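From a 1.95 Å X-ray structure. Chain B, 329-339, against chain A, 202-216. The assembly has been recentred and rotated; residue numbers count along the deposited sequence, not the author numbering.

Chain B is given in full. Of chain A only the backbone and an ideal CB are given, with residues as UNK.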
# COMPACT_ATOMS: atom_id res chain seq x y z
N PRO B 329 12.92 14.50 -14.10
CA PRO B 329 12.29 15.73 -14.60
C PRO B 329 12.29 16.80 -13.51
O PRO B 329 12.35 16.46 -12.33
CB PRO B 329 10.85 15.29 -14.90
CG PRO B 329 10.61 14.12 -13.99
CD PRO B 329 11.94 13.42 -13.87
N ASN B 330 12.23 18.07 -13.91
CA ASN B 330 12.17 19.17 -12.96
C ASN B 330 13.25 19.15 -11.87
O ASN B 330 12.98 19.40 -10.70
CB ASN B 330 10.78 19.28 -12.34
CG ASN B 330 9.73 19.71 -13.35
OD1 ASN B 330 9.75 20.85 -13.83
ND2 ASN B 330 8.81 18.81 -13.68
N SER B 331 14.47 18.84 -12.29
CA SER B 331 15.62 18.85 -11.39
C SER B 331 16.21 20.26 -11.36
O SER B 331 15.65 21.19 -11.95
CB SER B 331 16.65 17.83 -11.85
OG SER B 331 17.63 17.60 -10.85
N LEU B 332 17.32 20.41 -10.65
CA LEU B 332 17.97 21.71 -10.51
C LEU B 332 19.48 21.55 -10.62
O LEU B 332 20.00 20.45 -10.43
CB LEU B 332 17.59 22.35 -9.17
CG LEU B 332 16.14 22.83 -9.03
CD1 LEU B 332 15.86 23.37 -7.63
CD2 LEU B 332 15.80 23.88 -10.07
N PRO B 333 20.20 22.63 -10.98
CA PRO B 333 21.65 22.57 -11.16
C PRO B 333 22.41 21.89 -10.02
O PRO B 333 23.19 20.98 -10.31
CB PRO B 333 22.04 24.05 -11.25
CG PRO B 333 20.87 24.67 -11.95
CD PRO B 333 19.65 23.94 -11.40
N MSE B 334 22.17 22.30 -8.77
CA MSE B 334 22.82 21.70 -7.63
C MSE B 334 22.58 20.24 -7.47
O MSE B 334 23.43 19.53 -7.03
CB MSE B 334 22.43 22.44 -6.34
CG MSE B 334 23.26 23.67 -6.34
SE MSE B 334 23.11 24.53 -4.54
CE MSE B 334 23.88 26.29 -5.00
N LEU B 335 21.38 19.78 -7.84
CA LEU B 335 21.04 18.37 -7.76
C LEU B 335 21.81 17.59 -8.81
O LEU B 335 22.41 16.55 -8.53
CB LEU B 335 19.53 18.18 -7.94
CG LEU B 335 18.71 18.88 -6.85
CD1 LEU B 335 17.22 18.70 -7.06
CD2 LEU B 335 19.13 18.36 -5.49
N LEU B 336 21.81 18.12 -10.04
CA LEU B 336 22.60 17.57 -11.13
C LEU B 336 24.07 17.46 -10.75
O LEU B 336 24.75 16.49 -11.11
CB LEU B 336 22.46 18.44 -12.38
CG LEU B 336 23.47 18.17 -13.50
CD1 LEU B 336 23.24 16.79 -14.09
CD2 LEU B 336 23.42 19.24 -14.58
N GLU B 337 24.58 18.46 -10.04
CA GLU B 337 25.98 18.48 -9.63
C GLU B 337 26.34 17.24 -8.82
O GLU B 337 27.36 16.60 -9.07
CB GLU B 337 26.30 19.75 -8.84
CG GLU B 337 27.77 19.88 -8.47
CD GLU B 337 28.15 21.30 -8.06
OE1 GLU B 337 27.24 22.09 -7.74
OE2 GLU B 337 29.36 21.62 -8.09
N GLN B 338 25.49 16.88 -7.85
CA GLN B 338 25.76 15.72 -7.01
C GLN B 338 25.74 14.42 -7.82
O GLN B 338 26.53 13.50 -7.56
CB GLN B 338 24.76 15.64 -5.85
CG GLN B 338 24.74 16.89 -4.97
CD GLN B 338 26.10 17.22 -4.40
OE1 GLN B 338 26.79 16.35 -3.87
NE2 GLN B 338 26.51 18.49 -4.52
N ILE B 339 24.84 14.34 -8.80
CA ILE B 339 24.81 13.19 -9.70
C ILE B 339 26.09 13.14 -10.53
O ILE B 339 26.70 12.08 -10.67
CB ILE B 339 23.58 13.22 -10.63
CG1 ILE B 339 22.28 13.11 -9.83
CG2 ILE B 339 23.64 12.09 -11.65
CD1 ILE B 339 21.04 13.15 -10.70
N UNK A 202 14.65 18.48 1.95
CA UNK A 202 14.90 19.90 1.68
C UNK A 202 15.78 20.12 0.45
O UNK A 202 15.95 21.26 0.00
CB UNK A 202 15.56 20.55 2.90
N UNK A 203 16.33 19.03 -0.10
CA UNK A 203 17.25 19.11 -1.24
C UNK A 203 16.76 20.03 -2.36
O UNK A 203 17.51 20.88 -2.84
CB UNK A 203 17.48 17.71 -1.81
N UNK A 204 15.51 19.86 -2.77
CA UNK A 204 14.93 20.70 -3.81
C UNK A 204 14.90 22.15 -3.36
O UNK A 204 15.23 23.05 -4.13
CB UNK A 204 13.52 20.22 -4.17
N UNK A 205 14.50 22.38 -2.11
CA UNK A 205 14.50 23.73 -1.56
C UNK A 205 15.90 24.31 -1.51
O UNK A 205 16.13 25.46 -1.91
CB UNK A 205 13.88 23.73 -0.16
N UNK A 206 16.86 23.51 -1.04
CA UNK A 206 18.24 23.97 -0.91
C UNK A 206 18.84 24.32 -2.27
O UNK A 206 19.55 25.32 -2.41
CB UNK A 206 19.09 22.90 -0.22
N UNK A 207 18.58 23.48 -3.26
CA UNK A 207 19.04 23.75 -4.62
C UNK A 207 18.33 24.97 -5.20
O UNK A 207 18.90 25.72 -6.01
CB UNK A 207 18.81 22.53 -5.51
N UNK A 208 17.07 25.17 -4.81
CA UNK A 208 16.29 26.34 -5.21
C UNK A 208 16.94 27.63 -4.69
O UNK A 208 17.20 28.57 -5.45
CB UNK A 208 14.85 26.22 -4.69
N UNK A 209 17.21 27.67 -3.39
CA UNK A 209 17.75 28.87 -2.77
C UNK A 209 19.27 28.91 -2.83
O UNK A 209 19.90 29.82 -2.28
CB UNK A 209 17.29 28.96 -1.32
N UNK A 210 19.86 27.91 -3.49
CA UNK A 210 21.30 27.87 -3.74
C UNK A 210 22.13 27.79 -2.46
O UNK A 210 23.17 28.46 -2.32
CB UNK A 210 21.72 29.11 -4.54
N UNK A 211 21.68 26.95 -1.52
CA UNK A 211 22.39 26.69 -0.28
C UNK A 211 23.41 25.58 -0.50
O UNK A 211 23.20 24.45 -0.06
CB UNK A 211 21.41 26.32 0.84
N UNK A 212 24.51 25.91 -1.17
CA UNK A 212 25.49 24.92 -1.65
C UNK A 212 26.06 23.99 -0.58
O UNK A 212 26.35 22.83 -0.85
CB UNK A 212 26.65 25.65 -2.32
N UNK A 213 26.20 24.50 0.64
CA UNK A 213 26.88 23.74 1.69
C UNK A 213 26.00 22.66 2.34
O UNK A 213 26.51 21.78 3.04
CB UNK A 213 27.38 24.70 2.77
N UNK A 214 24.70 22.73 2.11
CA UNK A 214 23.79 21.69 2.57
C UNK A 214 24.22 20.36 1.96
O UNK A 214 24.15 19.30 2.62
CB UNK A 214 22.34 22.02 2.20
N UNK A 215 24.70 20.42 0.72
CA UNK A 215 25.09 19.22 -0.02
C UNK A 215 26.48 18.72 0.34
O UNK A 215 26.91 17.67 -0.14
CB UNK A 215 25.03 19.50 -1.52
N UNK A 216 27.17 19.47 1.20
CA UNK A 216 28.48 19.04 1.69
C UNK A 216 28.36 18.38 3.06
O UNK A 216 29.35 17.88 3.62
CB UNK A 216 29.44 20.23 1.76

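Position 202 has nothing of chain B within 5.5 Å of its ideal CB, so the interface leaves its choice open; it is A:Tyr202, which makes no contact with the chain B stretch. At 203 CA-to-CB runs sideways and the ideal CB lies 4.1 Å from B:Leu335 CD2. Chain B leaves it fairly open; a small or polar residue pointing past the methyl would suit. A:Asp203 has its carboxylate oxygens hydrogen-bonded elsewhere in the structure.

Position 204 also points sideways, its ideal CB 4.9 Å from B:Leu335 CD1 and 5.2 Å from B:Leu332 CD1. A long apolar or aromatic side chain could reach these methyls. A:Tyr204, with chi1 t, does so: B:Leu332 CD1 sits over one ring face, 3.9 Å from the centroid and 18° off the normal, a CH-pi contact. B:Asn330 O lies at the ring edge, 3.6 Å from A:Tyr204 CE1, and a water donates to B:Ser331 O (3.3 Å) and bonds weakly to A:Tyr204 OH (3.4 Å).

Chain B sets no limit at 205 or 206, with nothing within 5.5 Å of either ideal CB; they are A:Gly205 and A:Ala206.

At 207 CA-to-CB points toward chain B, and the ideal CB is 3.7 Å from both B:Met334 CB and B:Leu332 CD1 and 3.9 Å from B:Leu335 CG. Such close packing favours a small residue: alanine, glycine or serine. A:Ala207 packs its methyl among all three side chains.

Position 208 points away, leaving room for polar side chains, with B:Leu332 CD1 4.2 Å from the ideal CB. A:Thr208 OG1 donates to A:Tyr204 O at 2.6 Å and touches B:Leu332 CD1 at 3.4 Å. Chain B sets no limit at 209, A:Phe209.

At 210 phi/psi is 63/43, which favours glycine or asparagine, yet B:Met334 CE lies 3.6 Å from the ideal CB, so an aliphatic stem would also find a partner. A:Lys210 supplies one: its CD is 3.4 Å from B:Met334 CE. Its NZ bonds weakly, at 3.1 Å, to a water that accepts from B:Met334 N at 2.9 Å.

Chain B sets no limit at 211, A:His211. At 212 the ideal CB is 3.9 Å from B:Met334 CE, where an aliphatic stem or polar chain would suit; A:Gln212 leads its end away. Positions 213 and 214, again unconstrained, are A:Phe213 and A:Ile214.

Position 215 points toward chain B, its ideal CB 3.5 Å from B:Gln338 NE2; a large apolar residue could reach B:Leu335 and B:Met334. A:Phe215 packs CE1 3.7 Å from B:Leu335 CD2 and CE2 3.9 Å from B:Met334 SE. Position 216, sideways and unconstrained, is A:Asp216.

Chain A (202-216) YDYGAATFKHQFIFD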
# COMPACT_ATOMS: atom_id res chain seq x y z
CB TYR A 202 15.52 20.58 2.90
CG TYR A 202 15.71 22.08 2.75
CD1 TYR A 202 14.62 22.93 2.57
CD2 TYR A 202 16.98 22.65 2.80
CE1 TYR A 202 14.80 24.30 2.44
CE2 TYR A 202 17.16 24.02 2.66
CZ TYR A 202 16.07 24.84 2.48
OH TYR A 202 16.24 26.20 2.35
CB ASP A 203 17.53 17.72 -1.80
CG ASP A 203 18.56 16.95 -0.99
OD1 ASP A 203 19.00 17.48 0.06
OD2 ASP A 203 18.93 15.83 -1.39
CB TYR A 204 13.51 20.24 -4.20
CG TYR A 204 12.96 21.03 -5.37
CD1 TYR A 204 13.21 20.63 -6.68
CD2 TYR A 204 12.22 22.19 -5.17
CE1 TYR A 204 12.73 21.36 -7.75
CE2 TYR A 204 11.73 22.93 -6.24
CZ TYR A 204 11.99 22.50 -7.52
OH TYR A 204 11.51 23.23 -8.59
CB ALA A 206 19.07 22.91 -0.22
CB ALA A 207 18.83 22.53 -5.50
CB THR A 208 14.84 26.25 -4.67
OG1 THR A 208 14.16 25.15 -5.28
CG2 THR A 208 14.09 27.53 -4.97
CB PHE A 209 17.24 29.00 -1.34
CG PHE A 209 15.74 29.13 -1.25
CD1 PHE A 209 15.11 30.29 -1.69
CD2 PHE A 209 14.97 28.11 -0.72
CE1 PHE A 209 13.73 30.42 -1.61
CE2 PHE A 209 13.59 28.23 -0.64
CZ PHE A 209 12.97 29.38 -1.09
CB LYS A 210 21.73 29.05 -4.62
CG LYS A 210 21.20 28.96 -6.04
CD LYS A 210 22.29 28.51 -6.99
CE LYS A 210 21.75 27.59 -8.08
NZ LYS A 210 22.84 26.77 -8.70
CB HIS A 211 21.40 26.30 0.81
CG HIS A 211 20.46 27.40 1.20
ND1 HIS A 211 19.19 27.16 1.67
CD2 HIS A 211 20.62 28.75 1.21
CE1 HIS A 211 18.60 28.31 1.94
NE2 HIS A 211 19.44 29.29 1.67
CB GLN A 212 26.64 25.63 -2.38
CG GLN A 212 27.38 26.64 -1.52
CD GLN A 212 28.46 27.38 -2.27
OE1 GLN A 212 29.37 26.77 -2.84
NE2 GLN A 212 28.39 28.71 -2.26
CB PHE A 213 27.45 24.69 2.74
CG PHE A 213 28.49 25.62 2.20
CD1 PHE A 213 29.75 25.14 1.87
CD2 PHE A 213 28.21 26.96 2.00
CE1 PHE A 213 30.72 25.99 1.35
CE2 PHE A 213 29.17 27.83 1.50
CZ PHE A 213 30.43 27.34 1.17
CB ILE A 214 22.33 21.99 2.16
CG1 ILE A 214 21.79 23.21 2.90
CG2 ILE A 214 21.43 20.77 2.37
CD1 ILE A 214 21.72 23.03 4.40
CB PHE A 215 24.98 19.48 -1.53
CG PHE A 215 23.59 19.78 -1.99
CD1 PHE A 215 22.70 18.75 -2.26
CD2 PHE A 215 23.15 21.10 -2.13
CE1 PHE A 215 21.40 19.02 -2.67
CE2 PHE A 215 21.85 21.38 -2.53
CZ PHE A 215 20.98 20.34 -2.81
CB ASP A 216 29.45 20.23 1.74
CG ASP A 216 29.80 20.76 0.37
OD1 ASP A 216 29.80 19.97 -0.60
OD2 ASP A 216 30.07 21.98 0.25
O HOH W 1 12.89 22.88 -11.64
O HOH W 2 20.70 24.61 -7.93
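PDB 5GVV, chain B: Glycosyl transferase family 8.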